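Local coordinates for protein aspartate-semialdehyde dehydrogenase (Thermus thermophilus, PDB 2YV3) that probably catalyses the NADPH-dependent reductive dephosphorylation of L-aspartyl-4-phosphate to L-aspartate-semialdehyde, a shared step in the biosynthesis of lysine, methionine and threonine, at residues Asn124-His138 and Glu206-Asp220. Sequence-based numbering, arbitrary orientation.
Sequences NCTTAILAMALWPLH and EEMKVVWETHKIFGD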
loop_
_atom_site.group_PDB
_atom_site.type_symbol
_atom_site.label_atom_id
_atom_site.label_comp_id
_atom_site.label_asym_id
_atom_site.label_seq_id
_atom_site.Cartn_x
_atom_site.Cartn_y
_atom_site.Cartn_z
ATOM N N ASN A 124 12.021 -2.257 -15.526
ATOM C CA ASN A 124 11.145 -1.273 -14.906
ATOM C C ASN A 124 11.611 -1.014 -13.499
ATOM O O ASN A 124 12.471 -1.715 -12.999
ATOM C CB ASN A 124 9.702 -1.750 -14.855
ATOM C CG ASN A 124 8.753 -0.658 -14.382
ATOM O OD1 ASN A 124 7.953 -0.857 -13.462
ATOM N ND2 ASN A 124 8.837 0.510 -15.022
ATOM N N CYS A 125 11.043 -0.008 -12.855
ATOM C CA CYS A 125 11.421 0.308 -11.490
ATOM C C CYS A 125 10.956 -0.823 -10.580
ATOM O O CYS A 125 11.755 -1.590 -10.031
ATOM C CB CYS A 125 10.755 1.616 -11.066
ATOM S SG CYS A 125 8.954 1.625 -11.407
ATOM N N THR A 126 9.638 -0.907 -10.449
ATOM C CA THR A 126 8.976 -1.888 -9.615
ATOM C C THR A 126 9.528 -3.303 -9.768
ATOM O O THR A 126 9.504 -4.071 -8.803
ATOM C CB THR A 126 7.464 -1.908 -9.919
ATOM O OG1 THR A 126 6.923 -0.596 -9.755
ATOM C CG2 THR A 126 6.742 -2.829 -8.972
ATOM N N THR A 127 10.019 -3.636 -10.969
ATOM C CA THR A 127 10.561 -4.966 -11.264
ATOM C C THR A 127 11.988 -5.175 -10.774
ATOM O O THR A 127 12.317 -6.222 -10.224
ATOM C CB THR A 127 10.538 -5.273 -12.785
ATOM O OG1 THR A 127 9.191 -5.492 -13.227
ATOM C CG2 THR A 127 11.348 -6.508 -13.082
ATOM N N ALA A 128 12.831 -4.170 -10.991
ATOM C CA ALA A 128 14.221 -4.232 -10.575
ATOM C C ALA A 128 14.317 -4.624 -9.103
ATOM O O ALA A 128 14.767 -5.739 -8.777
ATOM C CB ALA A 128 14.894 -2.901 -10.805
ATOM N N ILE A 129 13.882 -3.734 -8.211
ATOM C CA ILE A 129 13.970 -4.044 -6.789
ATOM C C ILE A 129 13.307 -5.370 -6.432
ATOM O O ILE A 129 13.931 -6.201 -5.784
ATOM C CB ILE A 129 13.407 -2.900 -5.882
ATOM C CG1 ILE A 129 12.074 -3.317 -5.254
ATOM C CG2 ILE A 129 13.302 -1.596 -6.676
ATOM C CD1 ILE A 129 11.958 -2.932 -3.797
ATOM N N LEU A 130 12.069 -5.594 -6.856
ATOM C CA LEU A 130 11.408 -6.854 -6.547
ATOM C C LEU A 130 12.263 -8.066 -6.936
ATOM O O LEU A 130 12.174 -9.115 -6.307
ATOM C CB LEU A 130 10.054 -6.951 -7.256
ATOM C CG LEU A 130 9.217 -8.193 -6.905
ATOM C CD1 LEU A 130 9.120 -8.316 -5.380
ATOM C CD2 LEU A 130 7.839 -8.119 -7.545
ATOM N N ALA A 131 13.083 -7.926 -7.969
ATOM C CA ALA A 131 13.945 -9.019 -8.412
ATOM C C ALA A 131 15.145 -9.096 -7.475
ATOM O O ALA A 131 15.574 -10.161 -7.046
ATOM C CB ALA A 131 14.409 -8.768 -9.856
ATOM N N MET A 132 15.684 -7.934 -7.160
ATOM C CA MET A 132 16.819 -7.861 -6.273
ATOM C C MET A 132 16.588 -8.734 -5.046
ATOM O O MET A 132 17.525 -9.223 -4.418
ATOM C CB MET A 132 17.040 -6.413 -5.851
ATOM C CG MET A 132 18.427 -6.159 -5.327
ATOM S SD MET A 132 19.642 -5.994 -6.638
ATOM C CE MET A 132 18.842 -6.813 -8.098
ATOM N N ALA A 133 15.327 -8.921 -4.698
ATOM C CA ALA A 133 15.009 -9.739 -3.558
ATOM C C ALA A 133 14.468 -11.076 -4.043
ATOM O O ALA A 133 14.829 -12.130 -3.508
ATOM C CB ALA A 133 13.985 -9.034 -2.674
ATOM N N LEU A 134 13.627 -11.041 -5.071
ATOM C CA LEU A 134 13.024 -12.273 -5.577
ATOM C C LEU A 134 13.958 -13.131 -6.413
ATOM O O LEU A 134 13.632 -14.264 -6.750
ATOM C CB LEU A 134 11.754 -11.977 -6.387
ATOM C CG LEU A 134 10.817 -13.189 -6.477
ATOM C CD1 LEU A 134 10.118 -13.362 -5.119
ATOM C CD2 LEU A 134 9.805 -13.008 -7.599
ATOM N N TRP A 135 15.119 -12.602 -6.757
ATOM C CA TRP A 135 16.048 -13.398 -7.532
ATOM C C TRP A 135 16.542 -14.604 -6.726
ATOM O O TRP A 135 16.378 -15.756 -7.140
ATOM C CB TRP A 135 17.261 -12.579 -7.977
ATOM C CG TRP A 135 18.179 -13.486 -8.671
ATOM C CD1 TRP A 135 19.506 -13.662 -8.432
ATOM C CD2 TRP A 135 17.805 -14.475 -9.627
ATOM N NE1 TRP A 135 19.980 -14.716 -9.173
ATOM C CE2 TRP A 135 18.953 -15.232 -9.917
ATOM C CE3 TRP A 135 16.604 -14.797 -10.265
ATOM C CZ2 TRP A 135 18.942 -16.290 -10.814
ATOM C CZ3 TRP A 135 16.590 -15.838 -11.154
ATOM C CH2 TRP A 135 17.754 -16.579 -11.423
ATOM N N PRO A 136 17.163 -14.350 -5.557
ATOM C CA PRO A 136 17.667 -15.444 -4.721
ATOM C C PRO A 136 16.624 -16.431 -4.164
ATOM O O PRO A 136 16.947 -17.585 -3.901
ATOM C CB PRO A 136 18.452 -14.708 -3.631
ATOM C CG PRO A 136 17.747 -13.388 -3.534
ATOM C CD PRO A 136 17.490 -13.038 -4.962
ATOM N N LEU A 137 15.381 -16.001 -3.993
ATOM C CA LEU A 137 14.348 -16.904 -3.473
ATOM C C LEU A 137 14.012 -17.899 -4.567
ATOM O O LEU A 137 13.861 -19.095 -4.337
ATOM C CB LEU A 137 13.093 -16.120 -3.080
ATOM C CG LEU A 137 13.171 -15.161 -1.876
ATOM C CD1 LEU A 137 14.558 -14.513 -1.771
ATOM C CD2 LEU A 137 12.084 -14.083 -2.020
ATOM N N HIS A 138 13.894 -17.373 -5.773
ATOM C CA HIS A 138 13.607 -18.184 -6.930
ATOM C C HIS A 138 14.691 -19.252 -7.052
ATOM O O HIS A 138 14.434 -20.426 -6.855
ATOM C CB HIS A 138 13.584 -17.292 -8.168
ATOM C CG HIS A 138 13.528 -18.042 -9.457
ATOM N ND1 HIS A 138 12.530 -18.944 -9.751
ATOM C CD2 HIS A 138 14.339 -18.011 -10.539
ATOM C CE1 HIS A 138 12.731 -19.436 -10.961
ATOM N NE2 HIS A 138 13.822 -18.886 -11.460
ATOM N N GLU A 206 1.634 -0.818 -15.941
ATOM C CA GLU A 206 2.594 -0.944 -14.848
ATOM C C GLU A 206 2.489 -2.342 -14.239
ATOM O O GLU A 206 3.458 -3.087 -14.204
ATOM C CB GLU A 206 2.314 0.106 -13.775
ATOM C CG GLU A 206 3.418 0.263 -12.767
ATOM C CD GLU A 206 4.597 1.071 -13.282
ATOM O OE1 GLU A 206 4.676 1.386 -14.504
ATOM O OE2 GLU A 206 5.466 1.391 -12.444
ATOM N N GLU A 207 1.302 -2.689 -13.759
ATOM C CA GLU A 207 1.063 -4.001 -13.174
ATOM C C GLU A 207 1.590 -5.095 -14.093
ATOM O O GLU A 207 2.372 -5.949 -13.664
ATOM C CB GLU A 207 -0.441 -4.211 -12.943
ATOM C CG GLU A 207 -1.007 -3.297 -11.887
ATOM C CD GLU A 207 -2.516 -3.333 -11.787
ATOM O OE1 GLU A 207 -3.195 -2.940 -12.755
ATOM O OE2 GLU A 207 -3.029 -3.753 -10.734
ATOM N N MET A 208 1.165 -5.046 -15.359
ATOM C CA MET A 208 1.543 -6.034 -16.368
ATOM C C MET A 208 3.032 -6.253 -16.591
ATOM O O MET A 208 3.455 -7.321 -17.051
ATOM C CB MET A 208 0.862 -5.705 -17.691
ATOM C CG MET A 208 -0.568 -6.202 -17.724
ATOM S SD MET A 208 -0.631 -7.799 -16.867
ATOM C CE MET A 208 0.170 -8.878 -18.032
ATOM N N LYS A 209 3.819 -5.244 -16.240
ATOM C CA LYS A 209 5.261 -5.293 -16.377
ATOM C C LYS A 209 5.852 -6.211 -15.317
ATOM O O LYS A 209 6.767 -6.983 -15.611
ATOM C CB LYS A 209 5.817 -3.875 -16.261
ATOM C CG LYS A 209 5.369 -3.016 -17.430
ATOM C CD LYS A 209 5.364 -1.521 -17.128
ATOM C CE LYS A 209 6.766 -0.931 -17.018
ATOM N NZ LYS A 209 6.723 0.555 -16.872
ATOM N N VAL A 210 5.317 -6.152 -14.093
ATOM C CA VAL A 210 5.811 -7.000 -13.011
ATOM C C VAL A 210 5.866 -8.432 -13.505
ATOM O O VAL A 210 6.628 -9.236 -12.988
ATOM C CB VAL A 210 4.896 -6.939 -11.745
ATOM C CG1 VAL A 210 5.410 -7.895 -10.661
ATOM C CG2 VAL A 210 4.830 -5.508 -11.208
ATOM N N VAL A 211 5.061 -8.739 -14.521
ATOM C CA VAL A 211 4.999 -10.078 -15.109
ATOM C C VAL A 211 5.880 -10.276 -16.351
ATOM O O VAL A 211 6.824 -11.064 -16.320
ATOM C CB VAL A 211 3.560 -10.440 -15.503
ATOM C CG1 VAL A 211 3.448 -11.945 -15.707
ATOM C CG2 VAL A 211 2.588 -9.946 -14.447
ATOM N N TRP A 212 5.572 -9.579 -17.445
ATOM C CA TRP A 212 6.352 -9.716 -18.681
ATOM C C TRP A 212 7.861 -9.517 -18.467
ATOM O O TRP A 212 8.690 -10.158 -19.119
ATOM C CB TRP A 212 5.881 -8.715 -19.740
ATOM C CG TRP A 212 4.409 -8.748 -20.019
ATOM C CD1 TRP A 212 3.569 -9.819 -19.898
ATOM C CD2 TRP A 212 3.609 -7.665 -20.509
ATOM N NE1 TRP A 212 2.295 -9.465 -20.279
ATOM C CE2 TRP A 212 2.294 -8.147 -20.658
ATOM C CE3 TRP A 212 3.880 -6.327 -20.837
ATOM C CZ2 TRP A 212 1.253 -7.349 -21.121
ATOM C CZ3 TRP A 212 2.850 -5.535 -21.300
ATOM C CH2 TRP A 212 1.551 -6.045 -21.438
ATOM N N GLU A 213 8.222 -8.616 -17.564
ATOM C CA GLU A 213 9.628 -8.385 -17.307
ATOM C C GLU A 213 10.223 -9.538 -16.517
ATOM O O GLU A 213 11.350 -9.956 -16.794
ATOM C CB GLU A 213 9.828 -7.065 -16.566
ATOM C CG GLU A 213 9.689 -5.851 -17.464
ATOM C CD GLU A 213 9.793 -4.566 -16.691
ATOM O OE1 GLU A 213 10.036 -3.516 -17.324
ATOM O OE2 GLU A 213 9.620 -4.608 -15.448
ATOM N N THR A 214 9.470 -10.053 -15.543
ATOM C CA THR A 214 9.932 -11.178 -14.727
ATOM C C THR A 214 10.073 -12.436 -15.605
ATOM O O THR A 214 11.118 -13.094 -15.633
ATOM C CB THR A 214 8.933 -11.494 -13.575
ATOM O OG1 THR A 214 8.798 -10.352 -12.717
ATOM C CG2 THR A 214 9.426 -12.672 -12.753
ATOM N N HIS A 215 9.008 -12.749 -16.329
ATOM C CA HIS A 215 8.984 -13.904 -17.205
ATOM C C HIS A 215 10.178 -13.950 -18.161
ATOM O O HIS A 215 10.555 -15.023 -18.641
ATOM C CB HIS A 215 7.676 -13.914 -17.983
ATOM C CG HIS A 215 6.501 -14.399 -17.188
ATOM N ND1 HIS A 215 5.237 -14.523 -17.729
ATOM C CD2 HIS A 215 6.413 -14.858 -15.917
ATOM C CE1 HIS A 215 4.425 -15.045 -16.828
ATOM N NE2 HIS A 215 5.113 -15.258 -15.718
ATOM N N LYS A 216 10.777 -12.795 -18.426
ATOM C CA LYS A 216 11.935 -12.722 -19.314
ATOM C C LYS A 216 13.247 -12.566 -18.538
ATOM O O LYS A 216 14.239 -13.238 -18.837
ATOM C CB LYS A 216 11.786 -11.558 -20.298
ATOM C CG LYS A 216 12.971 -11.397 -21.241
ATOM C CD LYS A 216 12.865 -10.121 -22.048
ATOM C CE LYS A 216 13.976 -10.024 -23.068
ATOM N NZ LYS A 216 13.680 -8.957 -24.068
ATOM N N ILE A 217 13.246 -11.668 -17.554
ATOM C CA ILE A 217 14.424 -11.421 -16.727
ATOM C C ILE A 217 14.850 -12.710 -16.021
ATOM O O ILE A 217 16.016 -12.899 -15.693
ATOM C CB ILE A 217 14.135 -10.312 -15.682
ATOM C CG1 ILE A 217 13.884 -8.987 -16.403
ATOM C CG2 ILE A 217 15.306 -10.179 -14.701
ATOM C CD1 ILE A 217 13.250 -7.945 -15.541
ATOM N N PHE A 218 13.894 -13.602 -15.802
ATOM C CA PHE A 218 14.161 -14.878 -15.160
ATOM C C PHE A 218 14.130 -15.992 -16.223
ATOM O O PHE A 218 14.637 -17.106 -16.017
ATOM C CB PHE A 218 13.104 -15.134 -14.083
ATOM C CG PHE A 218 13.224 -14.230 -12.890
ATOM C CD1 PHE A 218 13.962 -13.048 -12.959
ATOM C CD2 PHE A 218 12.557 -14.532 -11.705
ATOM C CE1 PHE A 218 14.032 -12.183 -11.873
ATOM C CE2 PHE A 218 12.623 -13.669 -10.615
ATOM C CZ PHE A 218 13.363 -12.490 -10.700
ATOM N N GLY A 219 13.551 -15.675 -17.373
ATOM C CA GLY A 219 13.463 -16.671 -18.415
ATOM C C GLY A 219 12.660 -17.862 -17.917
ATOM O O GLY A 219 13.146 -19.003 -17.927
ATOM N N ASP A 220 11.440 -17.580 -17.448
ATOM C CA ASP A 220 10.507 -18.601 -16.957
ATOM C C ASP A 220 9.093 -18.043 -17.116
ATOM O O ASP A 220 8.601 -17.314 -16.258
ATOM C CB ASP A 220 10.765 -18.946 -15.480
ATOM C CG ASP A 220 9.867 -20.089 -14.971
ATOM O OD1 ASP A 220 8.653 -20.062 -15.261
ATOM O OD2 ASP A 220 10.364 -21.006 -14.277
#
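Phe218 and Thr127 are the two knobs by which helices 125-138 and 206-219 interlock, knobs-into-holes, as they cross at -51° against strands 143-151, 224-228 and 237-246 of one sheet. The ring of Phe218 fills a hole between Ala131, Leu134, Trp135 and His138, a slot of alkyl groups and two aromatic rings that suits a flat apolar group; the His138 ring is near parallel to it but barely overlaps. Trp135 gives its edge to the Phe218 face in a T-shaped stack, planes 68° apart, with CE3 centred over the ring and 4.0 Å from CZ of Phe218. Thr214 CG2 lies over the rim of the opposite face, and small Ala131 lets the phenyl edge come close to the helix. A serine in place of Phe218 would probably open a gap between the helices and leave the Trp135 edge without its aromatic partner. Nearer the predicted nucleophile Cys125, Thr127 nests among Lys209, Val210, Glu213 and Ile217. Glu213 OE1 accepts a weak hydrogen bond from the N-H of N-cap Asn124 and a salt bridge from Arg96, predicted to bind phosphate. In Thr127, chi1 of -72° sets CG2 anti to the backbone N, to meet Ile217 CD1 tip to tip.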